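PDB 1BVP: core protein VP7 from Bluetongue virus, which forms trimers that assemble as 260 capsomers on a scaffold of VP3 to build the inner capsid, and takes part in host cell surface receptor binding. Local coordinates for residues Thr10-Leu18 and Val29-Ile37; Glu108-Thr116 and Asp254-Ala262. All blocks are in the same frame, centred on the assembly; numbering follows the deposited sequence.

Contact 1 of 2, residues Thr10-Leu18 and Val29-Ile37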
loop_
_atom_site.group_PDB
_atom_site.type_symbol
_atom_site.label_atom_id
_atom_site.label_comp_id
_atom_site.label_asym_id
_atom_site.label_seq_id
_atom_site.Cartn_x
_atom_site.Cartn_y
_atom_site.Cartn_z
ATOM N N THR A 10 14.058 -20.776 3.445
ATOM C CA THR A 10 13.506 -22.039 2.952
ATOM C C THR A 10 13.181 -22.988 4.095
ATOM O O THR A 10 12.073 -23.529 4.169
ATOM C CB THR A 10 14.481 -22.748 2.061
ATOM O OG1 THR A 10 14.684 -21.978 0.881
ATOM C CG2 THR A 10 13.918 -24.096 1.666
ATOM N N VAL A 11 14.135 -23.166 5.005
ATOM C CA VAL A 11 13.933 -24.047 6.150
ATOM C C VAL A 11 12.836 -23.592 7.082
ATOM O O VAL A 11 12.028 -24.418 7.560
ATOM C CB VAL A 11 15.204 -24.203 6.953
ATOM C CG1 VAL A 11 14.945 -25.036 8.157
ATOM C CG2 VAL A 11 16.306 -24.786 6.068
ATOM N N MET A 12 12.810 -22.285 7.375
ATOM C CA MET A 12 11.782 -21.744 8.273
ATOM C C MET A 12 10.400 -21.862 7.672
ATOM O O MET A 12 9.465 -22.230 8.379
ATOM C CB MET A 12 12.038 -20.304 8.647
ATOM C CG MET A 12 13.351 -20.055 9.340
ATOM S SD MET A 12 13.323 -18.366 10.036
ATOM C CE MET A 12 13.859 -17.407 8.679
ATOM N N ARG A 13 10.256 -21.585 6.372
ATOM C CA ARG A 13 8.921 -21.701 5.772
ATOM C C ARG A 13 8.446 -23.167 5.766
ATOM O O ARG A 13 7.252 -23.436 5.887
ATOM C CB ARG A 13 8.858 -21.070 4.375
ATOM C CG ARG A 13 9.269 -19.617 4.309
ATOM C CD ARG A 13 9.157 -18.982 2.891
ATOM N NE ARG A 13 7.798 -18.539 2.594
ATOM C CZ ARG A 13 7.047 -18.958 1.563
ATOM N NH1 ARG A 13 7.517 -19.846 0.677
ATOM N NH2 ARG A 13 5.785 -18.522 1.436
ATOM N N ALA A 14 9.386 -24.108 5.671
ATOM C CA ALA A 14 9.085 -25.542 5.684
ATOM C C ALA A 14 8.593 -25.925 7.079
ATOM O O ALA A 14 7.630 -26.691 7.233
ATOM C CB ALA A 14 10.334 -26.331 5.343
ATOM N N CYS A 15 9.258 -25.410 8.110
ATOM C CA CYS A 15 8.827 -25.745 9.454
ATOM C C CYS A 15 7.420 -25.214 9.749
ATOM O O CYS A 15 6.695 -25.798 10.551
ATOM C CB CYS A 15 9.793 -25.186 10.481
ATOM S SG CYS A 15 11.416 -25.881 10.462
ATOM N N ALA A 16 7.022 -24.112 9.116
ATOM C CA ALA A 16 5.691 -23.539 9.358
ATOM C C ALA A 16 4.616 -24.415 8.762
ATOM O O ALA A 16 3.437 -24.126 8.879
ATOM C CB ALA A 16 5.592 -22.156 8.780
ATOM N N THR A 17 5.046 -25.449 8.057
ATOM C CA THR A 17 4.165 -26.414 7.425
ATOM C C THR A 17 3.673 -27.454 8.440
ATOM O O THR A 17 2.583 -27.996 8.309
ATOM C CB THR A 17 4.955 -27.094 6.322
ATOM O OG1 THR A 17 4.851 -26.327 5.118
ATOM C CG2 THR A 17 4.512 -28.464 6.097
ATOM N N LEU A 18 4.482 -27.712 9.464
ATOM C CA LEU A 18 4.190 -28.688 10.510
ATOM C C LEU A 18 3.040 -28.299 11.426
ATOM O O LEU A 18 3.177 -28.320 12.658
ATOM C CB LEU A 18 5.460 -28.934 11.325
ATOM C CG LEU A 18 6.524 -29.848 10.679
ATOM C CD1 LEU A 18 6.195 -30.192 9.284
ATOM C CD2 LEU A 18 7.873 -29.212 10.703
ATOM N N VAL A 29 9.075 -30.644 0.893
ATOM C CA VAL A 29 9.328 -30.287 2.289
ATOM C C VAL A 29 10.183 -31.298 3.039
ATOM O O VAL A 29 11.065 -30.926 3.815
ATOM C CB VAL A 29 7.984 -30.145 3.064
ATOM C CG1 VAL A 29 8.201 -29.868 4.524
ATOM C CG2 VAL A 29 7.145 -29.084 2.430
ATOM N N MET A 30 9.851 -32.573 2.901
ATOM C CA MET A 30 10.606 -33.610 3.588
ATOM C C MET A 30 12.036 -33.716 3.082
ATOM O O MET A 30 12.950 -33.980 3.852
ATOM C CB MET A 30 9.906 -34.948 3.459
ATOM C CG MET A 30 8.739 -35.134 4.391
ATOM S SD MET A 30 8.048 -36.759 3.959
ATOM C CE MET A 30 7.562 -37.477 5.686
ATOM N N GLU A 31 12.231 -33.519 1.787
ATOM C CA GLU A 31 13.559 -33.581 1.220
ATOM C C GLU A 31 14.465 -32.513 1.841
ATOM O O GLU A 31 15.594 -32.793 2.219
ATOM C CB GLU A 31 13.451 -33.385 -0.263
ATOM C CG GLU A 31 14.766 -33.268 -0.957
ATOM C CD GLU A 31 14.593 -32.745 -2.375
ATOM O OE1 GLU A 31 13.445 -32.813 -2.905
ATOM O OE2 GLU A 31 15.592 -32.251 -2.959
ATOM N N ILE A 32 13.924 -31.307 2.008
ATOM C CA ILE A 32 14.633 -30.160 2.585
ATOM C C ILE A 32 14.875 -30.304 4.099
ATOM O O ILE A 32 16.004 -30.097 4.582
ATOM C CB ILE A 32 13.809 -28.858 2.332
ATOM C CG1 ILE A 32 13.809 -28.502 0.846
ATOM C CG2 ILE A 32 14.326 -27.689 3.167
ATOM C CD1 ILE A 32 12.631 -27.612 0.477
ATOM N N LEU A 33 13.805 -30.582 4.852
ATOM C CA LEU A 33 13.915 -30.742 6.292
ATOM C C LEU A 33 14.872 -31.848 6.639
ATOM O O LEU A 33 15.633 -31.740 7.592
ATOM C CB LEU A 33 12.570 -31.042 6.930
ATOM C CG LEU A 33 11.639 -29.836 6.963
ATOM C CD1 LEU A 33 10.453 -30.123 7.845
ATOM C CD2 LEU A 33 12.402 -28.630 7.470
ATOM N N GLY A 34 14.822 -32.918 5.857
ATOM C CA GLY A 34 15.697 -34.047 6.075
ATOM C C GLY A 34 17.143 -33.630 6.067
ATOM O O GLY A 34 17.854 -33.829 7.054
ATOM N N ILE A 35 17.580 -33.051 4.959
ATOM C CA ILE A 35 18.961 -32.597 4.830
ATOM C C ILE A 35 19.365 -31.542 5.851
ATOM O O ILE A 35 20.442 -31.617 6.472
ATOM C CB ILE A 35 19.197 -31.987 3.459
ATOM C CG1 ILE A 35 18.515 -32.866 2.425
ATOM C CG2 ILE A 35 20.704 -31.912 3.171
ATOM C CD1 ILE A 35 18.712 -32.435 1.012
ATOM N N ALA A 36 18.513 -30.535 5.987
ATOM C CA ALA A 36 18.779 -29.431 6.886
ATOM C C ALA A 36 18.889 -29.884 8.320
ATOM O O ALA A 36 19.866 -29.591 8.993
ATOM C CB ALA A 36 17.708 -28.380 6.739
ATOM N N ILE A 37 17.913 -30.647 8.783
ATOM C CA ILE A 37 17.922 -31.106 10.167
ATOM C C ILE A 37 19.098 -32.015 10.446
ATOM O O ILE A 37 19.685 -31.970 11.527
ATOM C CB ILE A 37 16.618 -31.797 10.528
ATOM C CG1 ILE A 37 15.486 -30.761 10.502
ATOM C CG2 ILE A 37 16.726 -32.457 11.894
ATOM C CD1 ILE A 37 14.162 -31.326 10.867
#
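Leu33 reaches from helix 27-44 onto helix 2-15, two consecutive helices of the helical part of the chain, and its two methyls divide the work. Leu33 CD2 lies 3.8 Å from Ala14 CB and 4.2 Å from Cys15 SG, whereas Leu33 CD1 meets Leu18 CD2 tip to tip at 4.0 Å, in the type I turn from Cys15 to Leu18. With CG anti to the carbonyl carbon (chi1 -72°), the branched end of Leu33 swings nearer the other helix than CB alone would come. Alanine suits position 14 because its short CB leaves room for both a leucine and Val29. The two axes stay 9.8 Å apart at an angle of 119°, so the helices meet over a limited length. At one end of the crossing Val11 CG2 packs on Ala36 CB at 3.9 Å. Beside it Thr10 turns its methyl to the contact: Thr10 CG2 stands 3.9 Å from Ile32 CG2, the two side chains crossing at about a right angle, while OG1 is hydrogen-bonded away from the interface, to Ala6 O and Thr102 N. The buried side runs on to Val29, whose CG1 is 4.2 Å from both Ala14 CB and Thr17 CG2; Thr103 of the second subunit covers this end. The contrast lies on the outer face of helix 27-44, where Glu31 is exposed and a carboxylate suits its place. The meeting surface is thus made of methyls and a thiol, which implies that the helices are joined by apolar burial and shape, with little directional bonding.

Contact 2 of 2, residues Glu108-Thr116 and Asp254-Ala262; sequences EIARVTGET and DKTLNQYPA
Tyr260 runs its side chain along helix 103-116, where Arg111 and Val112 receive it. With CG anti to the backbone N (chi1 179°), it passes back along the helix from the level of Glu115 to Glu108. Arg111 CG approaches CD2 of Tyr260 to 3.9 Å and Val112 CG2 comes within 3.8 Å of CE2 of Tyr260, so a methylene and a methyl touch the CD2-CE2 side of the ring. Tyr260 OH ends beside the aliphatic stem of Glu108, whose carboxylate plane is inclined 51° to the ring, and Glu108 O lies at the ring edge. Pro261 CD sits 3.6 Å above one ring face, offset toward the rim, adding an apolar lid from the same loop.

Nearer the helix's C-terminal end the chemistry turns polar. Glu115, bent at chi2, crosses Gln259 at about a right angle and rests its CG 3.4 Å from the backbone Gln259 O. Its OE1 lies 3.2 Å from Lys255 CE. Glu115 OE1 is 4.4 Å from Lys255 NZ, too far for a salt bridge but close enough for a favourable charge effect, probably a modest one.

In the second shell, Gln259 is fixed by its amide: NE2 donates to Thr256 O at 3.2 Å, across a type I turn, and also to Pro301 O. Thr256 OG1 accepts from Asn258 N at 3.1 Å, an ST turn that shapes the same loop. Lys255 NZ is held by Thr118 O, and Arg111 carries its charge to Asp318 and Glu266 of the third subunit. Here the chain returns from its strand-rich part to the helices: the loop, leaving strand 241-252 for helix 263-271, packs against helix 103-116 and also touches helix 304-323, whose Leu311 meets both Val112 and Tyr260.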
loop_
_atom_site.group_PDB
_atom_site.type_symbol
_atom_site.label_atom_id
_atom_site.label_comp_id
_atom_site.label_asym_id
_atom_site.label_seq_id
_atom_site.Cartn_x
_atom_site.Cartn_y
_atom_site.Cartn_z
ATOM N N GLU A 108 13.016 -13.933 -3.601
ATOM C CA GLU A 108 12.812 -12.939 -2.576
ATOM C C GLU A 108 14.157 -12.291 -2.158
ATOM O O GLU A 108 14.278 -11.065 -2.083
ATOM C CB GLU A 108 12.081 -13.597 -1.444
ATOM C CG GLU A 108 12.246 -12.913 -0.142
ATOM C CD GLU A 108 11.253 -13.434 0.906
ATOM O OE1 GLU A 108 10.386 -14.304 0.509
ATOM O OE2 GLU A 108 11.346 -12.937 2.091
ATOM N N ILE A 109 15.195 -13.094 -1.987
ATOM C CA ILE A 109 16.502 -12.545 -1.631
ATOM C C ILE A 109 17.075 -11.718 -2.785
ATOM O O ILE A 109 17.741 -10.708 -2.568
ATOM C CB ILE A 109 17.521 -13.647 -1.260
ATOM C CG1 ILE A 109 16.987 -14.465 -0.084
ATOM C CG2 ILE A 109 18.818 -13.028 -0.811
ATOM C CD1 ILE A 109 16.653 -13.647 1.163
ATOM N N ALA A 110 16.843 -12.135 -4.019
ATOM C CA ALA A 110 17.363 -11.379 -5.163
ATOM C C ALA A 110 16.742 -9.982 -5.149
ATOM O O ALA A 110 17.388 -8.981 -5.504
ATOM C CB ALA A 110 17.033 -12.083 -6.453
ATOM N N ARG A 111 15.468 -9.931 -4.789
ATOM C CA ARG A 111 14.812 -8.664 -4.692
ATOM C C ARG A 111 15.452 -7.801 -3.604
ATOM O O ARG A 111 15.811 -6.648 -3.853
ATOM C CB ARG A 111 13.346 -8.822 -4.364
ATOM C CG ARG A 111 12.704 -7.496 -4.541
ATOM C CD ARG A 111 12.701 -7.148 -6.041
ATOM N NE ARG A 111 11.318 -6.860 -6.317
ATOM C CZ ARG A 111 10.565 -7.458 -7.214
ATOM N NH1 ARG A 111 11.057 -8.384 -8.003
ATOM N NH2 ARG A 111 9.265 -7.236 -7.194
ATOM N N VAL A 112 15.555 -8.332 -2.391
ATOM C CA VAL A 112 16.153 -7.562 -1.322
ATOM C C VAL A 112 17.513 -7.040 -1.764
ATOM O O VAL A 112 17.826 -5.858 -1.642
ATOM C CB VAL A 112 16.326 -8.387 -0.054
ATOM C CG1 VAL A 112 17.070 -7.587 0.990
ATOM C CG2 VAL A 112 14.963 -8.783 0.492
ATOM N N THR A 113 18.311 -7.896 -2.359
ATOM C CA THR A 113 19.615 -7.434 -2.765
ATOM C C THR A 113 19.576 -6.426 -3.909
ATOM O O THR A 113 20.198 -5.372 -3.844
ATOM C CB THR A 113 20.513 -8.628 -3.038
ATOM O OG1 THR A 113 20.867 -9.199 -1.777
ATOM C CG2 THR A 113 21.771 -8.240 -3.790
ATOM N N GLY A 114 18.790 -6.722 -4.920
ATOM C CA GLY A 114 18.723 -5.834 -6.050
ATOM C C GLY A 114 18.238 -4.436 -5.746
ATOM O O GLY A 114 18.914 -3.482 -6.127
ATOM N N GLU A 115 17.114 -4.283 -5.038
ATOM C CA GLU A 115 16.620 -2.932 -4.797
ATOM C C GLU A 115 17.439 -2.132 -3.806
ATOM O O GLU A 115 17.699 -0.964 -3.997
ATOM C CB GLU A 115 15.106 -2.891 -4.481
ATOM C CG GLU A 115 14.628 -3.581 -3.217
ATOM C CD GLU A 115 14.595 -2.708 -1.975
ATOM O OE1 GLU A 115 15.014 -1.548 -2.014
ATOM O OE2 GLU A 115 14.131 -3.177 -0.928
ATOM N N THR A 116 17.898 -2.804 -2.785
ATOM C CA THR A 116 18.671 -2.248 -1.698
ATOM C C THR A 116 20.021 -1.702 -2.111
ATOM O O THR A 116 20.552 -0.777 -1.511
ATOM C CB THR A 116 18.845 -3.409 -0.733
ATOM O OG1 THR A 116 18.110 -3.151 0.442
ATOM C CG2 THR A 116 20.271 -3.771 -0.477
ATOM N N ASP A 254 14.668 8.577 -2.196
ATOM C CA ASP A 254 14.706 8.135 -0.819
ATOM C C ASP A 254 13.796 6.904 -0.827
ATOM O O ASP A 254 12.810 6.852 -1.569
ATOM C CB ASP A 254 14.167 9.201 0.139
ATOM C CG ASP A 254 15.052 10.420 0.221
ATOM O OD1 ASP A 254 16.285 10.293 0.415
ATOM O OD2 ASP A 254 14.495 11.522 0.073
ATOM N N LYS A 255 14.165 5.888 -0.059
ATOM C CA LYS A 255 13.400 4.665 -0.028
ATOM C C LYS A 255 12.120 4.850 0.733
ATOM O O LYS A 255 12.090 5.587 1.736
ATOM C CB LYS A 255 14.211 3.525 0.599
ATOM C CG LYS A 255 15.409 2.995 -0.211
ATOM C CD LYS A 255 14.998 2.372 -1.526
ATOM C CE LYS A 255 16.111 1.492 -2.117
ATOM N NZ LYS A 255 17.437 2.139 -2.226
ATOM N N THR A 256 11.055 4.242 0.208
ATOM C CA THR A 256 9.764 4.292 0.856
ATOM C C THR A 256 9.409 2.866 1.276
ATOM O O THR A 256 10.200 1.942 1.111
ATOM C CB THR A 256 8.697 4.838 -0.053
ATOM O OG1 THR A 256 8.321 3.858 -1.024
ATOM C CG2 THR A 256 9.217 6.034 -0.777
ATOM N N LEU A 257 8.239 2.703 1.870
ATOM C CA LEU A 257 7.770 1.403 2.324
ATOM C C LEU A 257 7.309 0.509 1.161
ATOM O O LEU A 257 6.822 -0.583 1.380
ATOM C CB LEU A 257 6.626 1.617 3.303
ATOM C CG LEU A 257 6.852 1.316 4.777
ATOM C CD1 LEU A 257 8.287 1.401 5.210
ATOM C CD2 LEU A 257 5.981 2.236 5.553
ATOM N N ASN A 258 7.381 1.012 -0.066
ATOM C CA ASN A 258 6.991 0.232 -1.228
ATOM C C ASN A 258 8.225 -0.234 -1.980
ATOM O O ASN A 258 8.131 -0.483 -3.159
ATOM C CB ASN A 258 6.184 1.055 -2.215
ATOM C CG ASN A 258 4.873 1.547 -1.651
ATOM O OD1 ASN A 258 4.666 2.743 -1.552
ATOM N ND2 ASN A 258 3.963 0.643 -1.342
ATOM N N GLN A 259 9.385 -0.286 -1.331
ATOM C CA GLN A 259 10.619 -0.726 -1.994
ATOM C C GLN A 259 10.657 -2.247 -2.184
ATOM O O GLN A 259 11.302 -2.772 -3.099
ATOM C CB GLN A 259 11.823 -0.301 -1.164
ATOM C CG GLN A 259 11.741 -0.762 0.249
ATOM C CD GLN A 259 12.970 -0.434 1.048
ATOM O OE1 GLN A 259 14.039 -0.990 0.809
ATOM N NE2 GLN A 259 12.826 0.443 2.027
ATOM N N TYR A 260 9.907 -2.936 -1.334
ATOM C CA TYR A 260 9.832 -4.374 -1.340
ATOM C C TYR A 260 8.353 -4.724 -1.191
ATOM O O TYR A 260 7.683 -4.160 -0.345
ATOM C CB TYR A 260 10.664 -4.928 -0.164
ATOM C CG TYR A 260 10.610 -6.437 -0.092
ATOM C CD1 TYR A 260 9.578 -7.070 0.616
ATOM C CD2 TYR A 260 11.516 -7.241 -0.815
ATOM C CE1 TYR A 260 9.436 -8.435 0.594
ATOM C CE2 TYR A 260 11.383 -8.623 -0.832
ATOM C CZ TYR A 260 10.334 -9.203 -0.130
ATOM O OH TYR A 260 10.103 -10.535 -0.164
ATOM N N PRO A 261 7.839 -5.699 -1.976
ATOM C CA PRO A 261 6.425 -6.073 -1.884
ATOM C C PRO A 261 5.915 -6.357 -0.491
ATOM O O PRO A 261 6.428 -7.213 0.203
ATOM C CB PRO A 261 6.294 -7.274 -2.820
ATOM C CG PRO A 261 7.700 -7.622 -3.190
ATOM C CD PRO A 261 8.519 -6.432 -3.060
ATOM N N ALA A 262 4.866 -5.625 -0.121
ATOM C CA ALA A 262 4.216 -5.699 1.177
ATOM C C ALA A 262 5.110 -5.547 2.392
ATOM O O ALA A 262 4.765 -6.040 3.490
ATOM C CB ALA A 262 3.334 -6.902 1.307
#

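Overall arrangement
Contact 1 is the more fully buried, all its touching residues being so, whereas contact 2 is only partly buried; yet contact 1 lies 29 Å from the chain centre, against 10 Å for contact 2, and their own centres are 25 Å apart. They share no element, but helix 103-116 links them: Ala105 touches Thr10 of contact 1, and the same helix carries residues 108-116 of contact 2. Contact 1 joins two helices close in sequence by apolar packing. Contact 2 joins a helix to a loop 138 residues on and mixes an aromatic with charged and amide groups. Both border other subunits; in contact 2, Arg111 and Asp254 form salt bridges to the third subunit.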